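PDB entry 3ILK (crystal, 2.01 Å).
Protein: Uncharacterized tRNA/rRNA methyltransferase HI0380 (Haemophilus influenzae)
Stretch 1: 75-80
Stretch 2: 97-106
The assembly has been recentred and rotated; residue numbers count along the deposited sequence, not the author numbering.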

# COMPACT_ATOMS: atom_id res chain seq x y z
N CYS A 75 -6.58 26.72 17.00
CA CYS A 75 -6.65 25.97 15.73
C CYS A 75 -7.78 26.50 14.87
O CYS A 75 -8.95 26.45 15.28
N SER A 76 -7.48 27.01 13.67
CA SER A 76 -8.54 27.60 12.87
C SER A 76 -9.14 26.59 11.88
O SER A 76 -10.09 26.92 11.17
N LEU A 77 -8.59 25.37 11.81
CA LEU A 77 -9.26 24.28 11.07
C LEU A 77 -9.48 23.17 12.08
O LEU A 77 -8.55 22.70 12.64
N VAL A 78 -10.73 22.79 12.24
CA VAL A 78 -11.16 21.82 13.21
C VAL A 78 -11.87 20.68 12.47
O VAL A 78 -12.79 20.93 11.70
N ILE A 79 -11.43 19.44 12.72
CA ILE A 79 -11.99 18.30 12.05
C ILE A 79 -12.45 17.42 13.18
O ILE A 79 -11.62 17.08 14.07
N GLY A 80 -13.74 17.06 13.19
CA GLY A 80 -14.22 16.05 14.23
C GLY A 80 -14.58 14.72 13.57
O GLY A 80 -15.14 14.68 12.47
N GLU A 97 -9.16 12.44 1.62
CA GLU A 97 -9.44 13.85 1.34
C GLU A 97 -9.13 14.69 2.56
O GLU A 97 -8.58 15.75 2.48
N CYS A 98 -9.48 14.19 3.73
CA CYS A 98 -9.21 14.94 4.94
C CYS A 98 -7.70 15.28 5.11
O CYS A 98 -7.36 16.43 5.39
N ALA A 99 -6.84 14.28 4.90
CA ALA A 99 -5.38 14.45 5.00
C ALA A 99 -4.85 15.44 3.94
O ALA A 99 -3.96 16.28 4.22
N GLU A 100 -5.40 15.38 2.73
CA GLU A 100 -4.96 16.35 1.73
C GLU A 100 -5.27 17.77 2.16
O GLU A 100 -4.44 18.66 1.97
N LYS A 101 -6.45 17.99 2.76
CA LYS A 101 -6.77 19.31 3.29
C LYS A 101 -5.87 19.71 4.44
O LYS A 101 -5.49 20.84 4.52
N VAL A 102 -5.66 18.82 5.43
CA VAL A 102 -4.83 19.17 6.57
C VAL A 102 -3.42 19.61 6.07
O VAL A 102 -2.92 20.71 6.44
N VAL A 103 -2.85 18.82 5.17
CA VAL A 103 -1.51 19.03 4.71
C VAL A 103 -1.38 20.34 3.92
O VAL A 103 -0.31 20.95 3.93
N ALA A 104 -2.44 20.79 3.25
CA ALA A 104 -2.35 22.10 2.55
C ALA A 104 -2.83 23.27 3.48
O ALA A 104 -2.82 24.44 3.08
N TYR A 105 -3.27 22.98 4.72
CA TYR A 105 -3.84 24.06 5.57
C TYR A 105 -2.77 24.98 6.18
O TYR A 105 -1.90 24.55 6.94
N LYS A 106 -2.76 26.26 5.77
CA LYS A 106 -1.81 27.22 6.34
C LYS A 106 -2.22 27.76 7.72
O LYS A 106 -2.49 28.97 7.87

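The contact is a small, mainly apolar packing of a β-strand against a nearly antiparallel helix, closed at one end by a hydrogen bond between two side-chain hydroxyls. The axes of the strand and the helix run at 160° to each other and approach to 10.5 Å, leaving room for one layer of side chains; the two stretches together bury 298 Å². Along the strand, Leu-77 and Ile-79 point toward the helix, whereas Val-78, between them, lies out of its reach, as the alternation of an extended chain requires.

Leu-77 is the centre of the contact. Its t,p rotamer (chi1 177°, chi2 54°) brings CD2 to 3.7 Å from CG of Tyr-105, and the same Leu-77 CD2 lies 4.4 Å from the backbone O of Lys-101 and 4.5 Å from CA of Val-102. Tyr-105 has chi1 t (-169°) and turns one ring face to the leucine: Leu-77 CB sits 3.8 Å from the centroid of the Tyr-105 ring, 12° off the ring normal, a CH-pi contact. The phenol then reaches past the leucine to Ser-76, whose chi1 is p (63°). Here Ser-76 OG and Tyr-105 OH form a short hydrogen bond of 2.5 Å, with OG at the ring edge, near its plane.

Farther along the strand, Ile-79 adopts the m,m rotamer and places CG2 3.9 Å from SG of Cys-98, an apolar contact; the cysteine has chi1 t and its CA-to-CB bond points sideways. Lys-101 starts toward the strand, but its end leads away, and its NZ lies 3.8 Å from OE2 of Glu-97 in a long salt bridge within the helix. The charged groups thus stay outside the apolar layer, and the serine-tyrosine pair is the only hydrogen bond joining the two stretches.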

# COMPACT_ATOMS: atom_id res chain seq x y z
CB CYS A 75 -6.86 24.49 15.99
SG CYS A 75 -5.60 23.75 17.03
CB SER A 76 -8.03 28.88 12.16
OG SER A 76 -7.01 28.49 11.27
CB LEU A 77 -8.43 23.70 9.94
CG LEU A 77 -8.94 22.49 9.09
CD1 LEU A 77 -10.35 22.69 8.48
CD2 LEU A 77 -7.95 22.06 7.94
CB VAL A 78 -12.11 22.49 14.18
CG1 VAL A 78 -12.60 21.45 15.27
CG2 VAL A 78 -11.40 23.69 14.85
CB ILE A 79 -10.96 17.47 11.28
CG1 ILE A 79 -10.27 18.31 10.16
CG2 ILE A 79 -11.63 16.28 10.55
CD1 ILE A 79 -11.25 19.03 9.38
CB GLU A 97 -10.91 14.08 1.00
CG GLU A 97 -11.17 15.41 0.25
CD GLU A 97 -12.66 15.81 0.19
OE1 GLU A 97 -13.55 14.91 0.25
OE2 GLU A 97 -12.94 17.03 0.06
CB CYS A 98 -9.67 14.15 6.14
SG CYS A 98 -9.38 15.13 7.60
CB ALA A 99 -4.68 13.07 4.86
CB GLU A 100 -5.58 16.09 0.38
CG GLU A 100 -5.03 14.84 -0.26
CD GLU A 100 -5.90 14.40 -1.40
OE1 GLU A 100 -5.85 13.18 -1.73
OE2 GLU A 100 -6.64 15.27 -1.94
CB LYS A 101 -8.19 19.36 3.83
CG LYS A 101 -9.30 19.66 2.86
CD LYS A 101 -10.57 19.81 3.74
CE LYS A 101 -11.78 19.23 3.08
NZ LYS A 101 -12.29 20.17 2.02
CB VAL A 102 -4.81 17.99 7.57
CG1 VAL A 102 -3.96 18.31 8.79
CG2 VAL A 102 -6.29 17.76 8.07
CB VAL A 103 -1.05 17.83 3.81
CG1 VAL A 103 -1.06 18.21 2.30
CG2 VAL A 103 0.31 17.41 4.23
CB ALA A 104 -3.20 22.03 1.33
CB TYR A 105 -4.76 23.54 6.72
CG TYR A 105 -5.49 24.73 7.34
CD1 TYR A 105 -6.42 25.45 6.58
CD2 TYR A 105 -5.18 25.21 8.63
CE1 TYR A 105 -7.06 26.53 7.08
CE2 TYR A 105 -5.83 26.38 9.14
CZ TYR A 105 -6.78 26.98 8.39
OH TYR A 105 -7.42 28.09 8.82
CB LYS A 106 -1.56 28.36 5.35
CG LYS A 106 -1.05 27.88 4.00
CD LYS A 106 -0.76 29.14 3.08
CE LYS A 106 -1.18 28.75 1.69
NZ LYS A 106 -0.36 27.71 1.01